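PDB 6G8Y: acetylated cis-Golgi protein, involved in ER-to-Golgi transport from Saccharomyces cerevisiae, which probably takes part in ER-to-Golgi transport and Golgi organisation as a PDZ-containing yeast homolog of the stacking protein GRASP65, a binder of golgins. Local coordinates for residues A[20-23]-A[24-27]; A[56-59]-A[60-64]. One frame throughout, in Å; residues are numbered along the deposited sequence. Where two conformers were deposited one is given.

Overall arrangement
Contact 1 (20-23 with 24-27) comes first along the chain, in the connection between strand 19-20 and strand 33-38, and closes before contact 2 (56-59 with 60-64) begins on helix 57-66. Their centres lie about 24 Å apart and their nearest atoms about 8 Å, so the two never touch. Both are local contacts between residues close in sequence, at the surface of the same small PDZ domain, and are related through its antiparallel sheet: strand 33-38 pairs with the strand that leads into contact 1, and its Phe38 packs against Ile60 and Ile63 of contact 2. One contact shapes a protruding loop; the other opens a helix laid against the sheet.

Contact 1. Residues A[20-23]-A[24-27]; sequences WVDE and MQFQ
Asp22 OD1 gathers the backbone N-H groups of two residues that follow it. Gln25 N is the nearer, 2.8 Å from Asp22 OD1, but the bond is strongly bent at 123° and therefore weak; Met24 N reaches the same oxygen at 3.3 Å, also weakly. Gln25 N divides its hydrogen between two acceptors, because Asp22 O lies 3.3 Å from it as well, in a third weak bond that is straighter at 146°. No single strong bond closes the bend; three poor ones share the work. The bond to Met24 N makes an Asx turn, and the one between Asp22 O and Gln25 N closes a beta turn around Glu23 and Met24, whose backbone angles are close to type I. With chi1 at 81°, the carboxylate of Asp22 sits between its own backbone N and carbonyl carbon, folded over the start of the turn, and OD1 also rests 3.3 Å from Gln25 CB. A second turn follows directly, as Gln27 N donates weakly to Met24 O at 3.1 Å; residues 24-27 have helical backbone angles but not the regular helical bonds.

Apolar packing comes from Val21 and Phe26, whose side chains cross at about a right angle. Val21 CG2 meets the far end of the ring obliquely, and its 3.2 Å from Phe26 CZ is short for two carbons, so the exact closeness is doubtful. Phe26 CD2, nearer the root of the ring, lies 4.0 Å from Asp22 O.

The double turn stands at the surface, in the loop between strands 19-20 and 33-38. Trp20, where that loop begins, bonds through its backbone to Asp33, while its indole packs on Asp33 and Ile35 of strand 33-38 and on Arg85 and Glu87 of strand 83-90.

Contact 2. Residues A[56-59]-A[60-64]; sequences DYRR and ITSIF
Ile60 lies along the carbonyl of Asp56, one turn back, just ahead of the helix. Its N donates to Asp56 O at 3.0 Å, in the carbonyl plane, and its CG1 comes to 3.4 Å from that same oxygen. This follows from chi1 of -65°, which sets CG1 beside the backbone N and turns the CD1 end back along the first turn. Ile60 is buried, and beyond the helix it packs on Pro44 of strand 41-47 and on Phe38 of strand 33-38.

The same pattern recurs three residues on, where Arg59 O accepts from Ile63 N at 3.0 Å and Ile63 CG1 lies 3.4 Å from Arg59 O, while the arginine side chain runs out fully extended and brushes Pro44. The N of Arg59 donates to Asp56 OD1, a nearly straight but long and weak bond of 3.3 Å that makes Asp56 the N-cap of helix 57-66. Placed between strands 53-55 and 71-78, this is probably the helix that borders the peptide groove in PDZ domains, consistent with the circularly permuted strand order known from GRASP proteins.

Tyr57 contributes through its carbonyl; its side chain packs on Leu16. Tyr57 O is held by two donors, Thr61 N and Thr61 OG1, the latter at 2.8 Å from Tyr57 O, and they arrive from opposite faces of the carbonyl plane. With chi1 at -56°, the threonine hydroxyl stands beside its backbone N, close enough to bond back to the preceding turn.

Contact 1. Residues A[20-23]-A[24-27]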
# COMPACT_ATOMS: atom_id res chain seq x y z
N TRP A 20 -6.02 -0.29 -3.13
CA TRP A 20 -6.19 -0.43 -4.57
C TRP A 20 -7.66 -0.66 -4.84
O TRP A 20 -8.22 -1.64 -4.33
CB TRP A 20 -5.40 -1.65 -5.06
CG TRP A 20 -5.53 -1.92 -6.51
CD1 TRP A 20 -6.50 -2.65 -7.12
CD2 TRP A 20 -4.65 -1.48 -7.54
NE1 TRP A 20 -6.28 -2.68 -8.46
CE2 TRP A 20 -5.17 -1.95 -8.76
CE3 TRP A 20 -3.50 -0.69 -7.56
CZ2 TRP A 20 -4.55 -1.69 -9.97
CZ3 TRP A 20 -2.89 -0.43 -8.76
CH2 TRP A 20 -3.43 -0.92 -9.95
N VAL A 21 -8.29 0.16 -5.66
CA VAL A 21 -9.73 0.04 -5.93
C VAL A 21 -9.90 -0.18 -7.41
O VAL A 21 -9.32 0.53 -8.21
CB VAL A 21 -10.52 1.28 -5.46
CG1 VAL A 21 -10.37 1.51 -3.97
CG2 VAL A 21 -10.10 2.55 -6.20
N ASP A 22 -10.67 -1.18 -7.79
CA ASP A 22 -10.92 -1.38 -9.20
C ASP A 22 -12.22 -0.66 -9.52
O ASP A 22 -12.87 -0.05 -8.65
CB ASP A 22 -10.88 -2.87 -9.57
CG ASP A 22 -12.16 -3.62 -9.26
OD1 ASP A 22 -12.89 -3.22 -8.34
OD2 ASP A 22 -12.44 -4.62 -9.96
N GLU A 23 -12.63 -0.74 -10.77
CA GLU A 23 -13.74 0.07 -11.24
C GLU A 23 -15.06 -0.36 -10.58
O GLU A 23 -15.96 0.45 -10.47
CB GLU A 23 -13.85 0.02 -12.77
CG GLU A 23 -12.52 0.10 -13.53
CD GLU A 23 -11.81 -1.24 -13.71
OE1 GLU A 23 -12.50 -2.28 -13.86
OE2 GLU A 23 -10.56 -1.27 -13.69
N MET A 24 -15.15 -1.62 -10.14
CA MET A 24 -16.36 -2.21 -9.55
C MET A 24 -16.35 -2.28 -8.01
O MET A 24 -17.38 -2.52 -7.38
CB MET A 24 -16.56 -3.62 -10.10
CG MET A 24 -16.43 -3.71 -11.61
SD MET A 24 -17.47 -2.54 -12.50
CE MET A 24 -19.06 -3.32 -12.20
N GLN A 25 -15.21 -2.04 -7.38
CA GLN A 25 -15.21 -2.11 -5.93
C GLN A 25 -16.06 -0.99 -5.32
O GLN A 25 -16.67 -1.18 -4.26
CB GLN A 25 -13.79 -2.09 -5.40
CG GLN A 25 -13.68 -2.62 -3.99
CD GLN A 25 -12.51 -2.03 -3.26
OE1 GLN A 25 -11.51 -1.67 -3.87
NE2 GLN A 25 -12.62 -1.93 -1.95
N PHE A 26 -16.17 0.14 -6.04
CA PHE A 26 -16.99 1.26 -5.62
C PHE A 26 -18.48 0.91 -5.59
O PHE A 26 -19.21 1.36 -4.71
CB PHE A 26 -16.74 2.49 -6.53
CG PHE A 26 -15.35 3.09 -6.44
CD1 PHE A 26 -14.78 3.41 -5.21
CD2 PHE A 26 -14.65 3.43 -7.61
CE1 PHE A 26 -13.52 3.98 -5.13
CE2 PHE A 26 -13.38 4.02 -7.54
CZ PHE A 26 -12.82 4.30 -6.30
N GLN A 27 -18.92 0.09 -6.55
CA GLN A 27 -20.29 -0.44 -6.63
C GLN A 27 -20.51 -1.68 -5.77
O GLN A 27 -21.62 -1.90 -5.24
CB GLN A 27 -20.62 -0.81 -8.08
CG GLN A 27 -20.61 0.37 -9.04
CD GLN A 27 -20.63 -0.05 -10.49
OE1 GLN A 27 -19.71 -0.71 -10.98
NE2 GLN A 27 -21.68 0.33 -11.20

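Contact 2. Residues A[56-59]-A[60-64]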
# COMPACT_ATOMS: atom_id res chain seq x y z
N ASP A 56 4.37 8.27 5.20
CA ASP A 56 5.50 9.19 5.01
C ASP A 56 5.42 9.69 3.59
O ASP A 56 6.05 9.13 2.69
CB ASP A 56 6.82 8.49 5.35
CG ASP A 56 8.06 9.36 5.22
OD1 ASP A 56 7.99 10.51 4.72
OD2 ASP A 56 9.15 8.85 5.63
N TYR A 57 4.60 10.73 3.39
CA TYR A 57 4.31 11.20 2.04
C TYR A 57 5.54 11.73 1.29
O TYR A 57 5.59 11.59 0.08
CB TYR A 57 3.25 12.29 2.05
CG TYR A 57 1.90 11.77 2.48
CD1 TYR A 57 1.18 10.90 1.68
CD2 TYR A 57 1.35 12.17 3.70
CE1 TYR A 57 -0.09 10.48 2.05
CE2 TYR A 57 0.12 11.75 4.09
CZ TYR A 57 -0.60 10.89 3.28
OH TYR A 57 -1.87 10.51 3.71
N ARG A 58 6.48 12.38 1.96
CA ARG A 58 7.69 12.84 1.25
C ARG A 58 8.43 11.63 0.66
O ARG A 58 8.88 11.67 -0.49
CB ARG A 58 8.64 13.64 2.15
CG ARG A 58 9.83 14.26 1.40
CD ARG A 58 11.11 14.30 2.24
NE ARG A 58 11.54 12.94 2.59
CZ ARG A 58 12.19 12.09 1.79
NH1 ARG A 58 12.57 12.42 0.54
NH2 ARG A 58 12.46 10.87 2.25
N ARG A 59 8.58 10.56 1.45
CA ARG A 59 9.31 9.37 0.97
C ARG A 59 8.55 8.76 -0.19
O ARG A 59 9.15 8.32 -1.17
CB ARG A 59 9.52 8.37 2.11
CG ARG A 59 10.42 7.20 1.79
CD ARG A 59 10.87 6.53 3.09
NE ARG A 59 11.70 5.37 2.83
CZ ARG A 59 11.95 4.41 3.72
NH1 ARG A 59 11.43 4.46 4.94
NH2 ARG A 59 12.72 3.38 3.37
N ILE A 60 7.21 8.69 -0.09
CA ILE A 60 6.40 8.12 -1.16
C ILE A 60 6.48 8.97 -2.43
O ILE A 60 6.56 8.43 -3.52
CB ILE A 60 4.95 7.89 -0.71
CG1 ILE A 60 4.94 6.82 0.39
CG2 ILE A 60 4.08 7.42 -1.88
CD1 ILE A 60 3.65 6.72 1.18
N THR A 61 6.50 10.28 -2.28
CA THR A 61 6.71 11.18 -3.41
C THR A 61 7.99 10.83 -4.17
O THR A 61 8.00 10.74 -5.40
CB THR A 61 6.76 12.65 -2.99
OG1 THR A 61 5.58 13.02 -2.27
CG2 THR A 61 6.93 13.56 -4.21
N SER A 62 9.07 10.60 -3.41
CA SER A 62 10.34 10.23 -4.03
C SER A 62 10.26 8.90 -4.75
O SER A 62 10.79 8.76 -5.84
CB SER A 62 11.43 10.21 -2.96
OG SER A 62 11.58 11.50 -2.38
N ILE A 63 9.61 7.92 -4.15
CA ILE A 63 9.47 6.62 -4.79
C ILE A 63 8.72 6.77 -6.10
O ILE A 63 9.14 6.24 -7.14
CB ILE A 63 8.71 5.63 -3.87
CG1 ILE A 63 9.58 5.26 -2.66
CG2 ILE A 63 8.33 4.36 -4.60
CD1 ILE A 63 8.81 4.68 -1.50
N PHE A 64 7.58 7.45 -6.07
CA PHE A 64 6.79 7.65 -7.30
C PHE A 64 7.59 8.42 -8.36
O PHE A 64 7.59 8.04 -9.54
CB PHE A 64 5.43 8.31 -6.98
CG PHE A 64 4.37 7.32 -6.59
CD1 PHE A 64 4.45 6.58 -5.42
CD2 PHE A 64 3.30 7.11 -7.43
CE1 PHE A 64 3.48 5.64 -5.11
CE2 PHE A 64 2.32 6.19 -7.11
CZ PHE A 64 2.42 5.43 -5.97
O HOH W 1 10.12 13.88 -2.27